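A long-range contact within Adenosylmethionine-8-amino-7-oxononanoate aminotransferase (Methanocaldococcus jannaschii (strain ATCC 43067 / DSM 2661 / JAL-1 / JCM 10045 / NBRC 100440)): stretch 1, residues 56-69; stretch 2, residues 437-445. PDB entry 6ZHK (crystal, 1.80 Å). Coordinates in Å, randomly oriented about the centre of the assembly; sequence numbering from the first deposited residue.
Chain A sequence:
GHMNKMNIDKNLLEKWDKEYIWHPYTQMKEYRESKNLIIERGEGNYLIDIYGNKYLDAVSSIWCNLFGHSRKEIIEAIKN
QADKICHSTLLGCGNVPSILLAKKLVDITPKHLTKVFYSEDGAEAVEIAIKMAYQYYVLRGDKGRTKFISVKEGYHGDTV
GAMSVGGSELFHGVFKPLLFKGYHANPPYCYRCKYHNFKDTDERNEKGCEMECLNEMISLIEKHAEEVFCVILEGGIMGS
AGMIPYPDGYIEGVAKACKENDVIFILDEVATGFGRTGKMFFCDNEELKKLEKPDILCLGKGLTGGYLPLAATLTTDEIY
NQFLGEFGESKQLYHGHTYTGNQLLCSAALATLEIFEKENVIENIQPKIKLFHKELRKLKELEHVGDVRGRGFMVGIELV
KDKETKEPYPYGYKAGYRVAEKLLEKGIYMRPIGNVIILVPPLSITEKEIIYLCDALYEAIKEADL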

# COMPACT_ATOMS: atom_id res chain seq x y z
N LEU A 56 4.67 -23.23 15.55
CA LEU A 56 5.49 -22.11 15.97
C LEU A 56 5.73 -21.19 14.77
O LEU A 56 6.22 -21.64 13.74
N ASP A 57 5.51 -19.89 14.95
CA ASP A 57 5.64 -18.97 13.81
C ASP A 57 7.10 -18.52 13.68
O ASP A 57 7.49 -17.43 14.09
N ALA A 58 7.91 -19.39 13.09
CA ALA A 58 9.36 -19.25 13.13
C ALA A 58 9.81 -18.17 12.13
O ALA A 58 10.95 -17.74 12.24
N VAL A 59 8.89 -17.70 11.26
CA VAL A 59 9.19 -16.58 10.36
C VAL A 59 8.36 -15.34 10.69
O VAL A 59 8.28 -14.38 9.88
N SER A 60 7.68 -15.36 11.83
CA SER A 60 6.89 -14.21 12.28
C SER A 60 5.92 -13.74 11.23
O SER A 60 5.75 -12.54 11.06
N SER A 61 5.19 -14.68 10.59
CA SER A 61 4.18 -14.28 9.59
C SER A 61 4.81 -13.34 8.53
O SER A 61 4.18 -12.37 8.08
N ILE A 62 6.04 -13.71 8.12
CA ILE A 62 6.81 -13.01 7.09
C ILE A 62 7.31 -11.68 7.68
O ILE A 62 7.18 -10.58 7.07
N TRP A 63 7.91 -11.81 8.88
CA TRP A 63 8.92 -10.88 9.38
C TRP A 63 8.22 -9.61 9.90
O TRP A 63 8.87 -8.56 9.98
N CYS A 64 6.97 -9.75 10.34
CA CYS A 64 6.26 -8.63 10.97
C CYS A 64 5.81 -8.88 12.41
O CYS A 64 5.51 -7.92 13.15
N ASN A 65 5.61 -10.14 12.81
CA ASN A 65 5.00 -10.38 14.12
C ASN A 65 6.07 -10.19 15.20
O ASN A 65 7.09 -10.82 15.14
N LEU A 66 5.84 -9.35 16.21
CA LEU A 66 6.91 -9.11 17.17
C LEU A 66 6.63 -9.88 18.45
O LEU A 66 7.55 -10.31 19.11
N PHE A 67 5.39 -9.89 18.88
CA PHE A 67 5.09 -10.27 20.26
C PHE A 67 4.08 -11.42 20.36
O PHE A 67 3.51 -11.63 21.45
N GLY A 68 3.88 -12.13 19.27
CA GLY A 68 2.93 -13.24 19.30
C GLY A 68 1.59 -12.80 18.72
O GLY A 68 1.44 -11.63 18.36
N HIS A 69 0.64 -13.73 18.67
CA HIS A 69 -0.64 -13.54 18.01
C HIS A 69 -1.78 -13.25 18.98
O HIS A 69 -2.94 -13.16 18.53
N ILE A 437 17.00 -21.52 4.21
CA ILE A 437 16.06 -21.63 5.31
C ILE A 437 16.06 -20.26 5.99
O ILE A 437 17.12 -19.79 6.39
N ILE A 438 14.87 -19.70 6.24
CA ILE A 438 14.80 -18.39 6.87
C ILE A 438 14.24 -18.58 8.28
O ILE A 438 13.21 -19.23 8.46
N LEU A 439 14.90 -18.01 9.28
CA LEU A 439 14.39 -17.94 10.65
C LEU A 439 14.30 -16.47 11.04
O LEU A 439 15.34 -15.80 11.16
N VAL A 440 13.06 -15.99 11.23
CA VAL A 440 12.85 -14.64 11.75
C VAL A 440 11.81 -14.79 12.85
O VAL A 440 10.62 -14.60 12.62
N PRO A 441 12.22 -15.27 14.04
CA PRO A 441 11.27 -15.60 15.09
C PRO A 441 10.78 -14.32 15.77
O PRO A 441 11.46 -13.29 15.73
N PRO A 442 9.61 -14.35 16.44
CA PRO A 442 9.12 -13.17 17.15
C PRO A 442 10.10 -12.83 18.26
O PRO A 442 10.83 -13.71 18.72
N LEU A 443 10.11 -11.55 18.67
CA LEU A 443 10.92 -11.11 19.79
C LEU A 443 10.46 -11.83 21.07
O LEU A 443 11.25 -11.95 22.02
N SER A 444 9.22 -12.33 21.04
CA SER A 444 8.63 -13.02 22.20
C SER A 444 8.98 -14.50 22.26
O SER A 444 8.51 -15.17 23.20
N ILE A 445 9.78 -15.04 21.31
CA ILE A 445 10.12 -16.45 21.29
C ILE A 445 10.80 -16.80 22.62
O ILE A 445 11.63 -16.03 23.10

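The shortest polar link between the stretches is made by a small side chain. Ser60, with CA-to-CB pointing toward stretch 2 and chi1 in the m well, donates from OG to Val440 O at 2.7 Å. Beside it, Val440 N donates to Ala58 O at 2.9 Å, so Val440 is held through both its amide and its carbonyl. The next residues in stretch 2 are prolines, which bring no N-H, and the serine hydroxyl lies tight against them: Ser60 OG is 3.3 Å from Pro442 CD, a packing contact.

A second backbone anchor lies further along. Leu66 O receives two weak hydrogen bonds, from Leu443 N at 2.9 Å and from Ser444 N at 3.3 Å, where the type I turn from Pro442 to Ile445 presents successive amides to one carbonyl. Ser444, chi1 p, points toward stretch 1 and brings its OG to 3.1 Å from Phe67 C; that hydroxyl finds its hydrogen bonding elsewhere in the structure. Gly68 adopts backbone angles at which a CB would jam against the preceding carbonyl, so glycine is called for by the backbone itself.

Polar side chains within stretch 1 brace the loop that offers these groups. Asp57 (t) accepts from Ser61 N at OD1 (2.7 Å) and, at OD2, from Ser61 OG (2.6 Å) and His69 NE2 (2.7 Å). Asn65 (t) closes a reciprocal pair with Gly68, OD1 taking Gly68 N at 2.8 Å and ND2 giving to Gly68 O at 3.0 Å; the same OD1 sits 3.8 Å from Pro442 CB.

Around this polar frame the packing is aliphatic and aromatic. Trp63 (m) starts sideways, but its ring reaches stretch 2. Val440, chi1 t, lays CG2 over one face of the indole, 4.0 Å from the centroid of the five-membered ring in a CH-pi contact, while Ile438 (m, m) points toward stretch 1 and brings CG2 to 3.7 Å from Trp63 NE1. Val59 (m) has its CA-to-CB bond directed away, yet its CG1 still lies 4.2 Å from Ile438 CG2. That same Val59 CG1 is 3.2 Å from Ile438 O, a carbonyl buried here without a polar partner.

At the other end, Leu443 (m, t) points toward stretch 1, and its CD1 is shared: 4.0 Å from Leu66 CD2 and 4.0 Å from Phe67 CE1. Phe67 (m) leaves its backbone pointing away, and its ring returns to make that contact. The design rule is economical: backbone carbonyls set the register, and branched side chains fill the space around them.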

# COMPACT_ATOMS: atom_id res chain seq x y z
CB LEU A 56 6.81 -22.67 16.50
CG LEU A 56 7.82 -21.66 17.05
CD1 LEU A 56 7.26 -20.97 18.29
CD2 LEU A 56 9.07 -22.43 17.46
CB ASP A 57 4.70 -17.79 14.04
CG ASP A 57 4.53 -16.87 12.83
OD1 ASP A 57 5.24 -17.06 11.80
OD2 ASP A 57 3.70 -15.98 12.96
CB ALA A 58 9.99 -20.60 12.81
CB VAL A 59 9.14 -16.98 8.87
CG1 VAL A 59 10.29 -17.90 8.45
CG2 VAL A 59 7.77 -17.56 8.44
CB SER A 60 7.82 -13.08 12.67
OG SER A 60 8.51 -13.45 13.86
CB SER A 61 2.88 -13.75 10.20
OG SER A 61 2.32 -14.67 11.16
CB ILE A 62 6.10 -12.89 5.72
CG1 ILE A 62 5.21 -14.09 5.36
CG2 ILE A 62 7.10 -12.52 4.60
CD1 ILE A 62 5.97 -15.38 5.13
CB TRP A 63 9.99 -10.51 8.31
CG TRP A 63 10.52 -11.61 7.43
CD1 TRP A 63 10.37 -12.95 7.56
CD2 TRP A 63 11.26 -11.42 6.20
NE1 TRP A 63 10.98 -13.62 6.51
CE2 TRP A 63 11.50 -12.70 5.65
CE3 TRP A 63 11.71 -10.29 5.50
CZ2 TRP A 63 12.20 -12.86 4.45
CZ3 TRP A 63 12.40 -10.44 4.32
CH2 TRP A 63 12.68 -11.73 3.83
CB CYS A 64 5.07 -8.19 10.11
SG CYS A 64 3.77 -9.45 10.00
CB ASN A 65 4.32 -11.75 14.14
CG ASN A 65 3.67 -12.03 15.48
OD1 ASN A 65 4.35 -12.23 16.49
ND2 ASN A 65 2.36 -11.82 15.53
CB LEU A 66 6.92 -7.63 17.55
CG LEU A 66 7.38 -6.64 16.46
CD1 LEU A 66 7.48 -5.27 17.06
CD2 LEU A 66 8.70 -7.08 15.81
CB PHE A 67 4.56 -9.05 21.02
CG PHE A 67 5.58 -7.96 21.11
CD1 PHE A 67 6.86 -8.23 21.62
CD2 PHE A 67 5.25 -6.67 20.71
CE1 PHE A 67 7.81 -7.22 21.68
CE2 PHE A 67 6.20 -5.66 20.80
CZ PHE A 67 7.46 -5.93 21.30
CB HIS A 69 -0.97 -14.76 17.13
CG HIS A 69 -0.02 -14.90 15.99
ND1 HIS A 69 -0.15 -14.11 14.82
CD2 HIS A 69 1.09 -15.66 15.84
CE1 HIS A 69 0.79 -14.49 13.98
NE2 HIS A 69 1.59 -15.40 14.59
CB ILE A 437 16.47 -22.75 6.30
CG1 ILE A 437 16.38 -24.14 5.66
CG2 ILE A 437 15.66 -22.75 7.59
CD1 ILE A 437 17.34 -25.17 6.31
CB ILE A 438 13.86 -17.45 6.06
CG1 ILE A 438 14.24 -17.25 4.58
CG2 ILE A 438 13.68 -16.11 6.83
CD1 ILE A 438 15.56 -16.53 4.32
CB LEU A 439 15.40 -18.63 11.58
CG LEU A 439 15.62 -20.12 11.33
CD1 LEU A 439 16.57 -20.70 12.39
CD2 LEU A 439 14.30 -20.91 11.29
CB VAL A 440 12.42 -13.63 10.65
CG1 VAL A 440 12.17 -12.19 11.21
CG2 VAL A 440 13.48 -13.61 9.58
CB PRO A 441 12.10 -16.45 16.07
CG PRO A 441 13.51 -15.94 15.90
CD PRO A 441 13.61 -15.57 14.43
CB PRO A 442 7.75 -13.55 17.72
CG PRO A 442 7.58 -15.05 17.41
CD PRO A 442 8.70 -15.50 16.49
CB LEU A 443 10.70 -9.60 19.99
CG LEU A 443 11.03 -8.71 18.78
CD1 LEU A 443 10.93 -7.26 19.18
CD2 LEU A 443 12.42 -9.00 18.21
CB SER A 444 7.13 -12.82 22.23
OG SER A 444 6.57 -13.14 20.97
CB ILE A 445 11.04 -16.83 20.09
CG1 ILE A 445 11.14 -18.36 20.00
CG2 ILE A 445 12.41 -16.16 20.22
CD1 ILE A 445 11.72 -18.88 18.68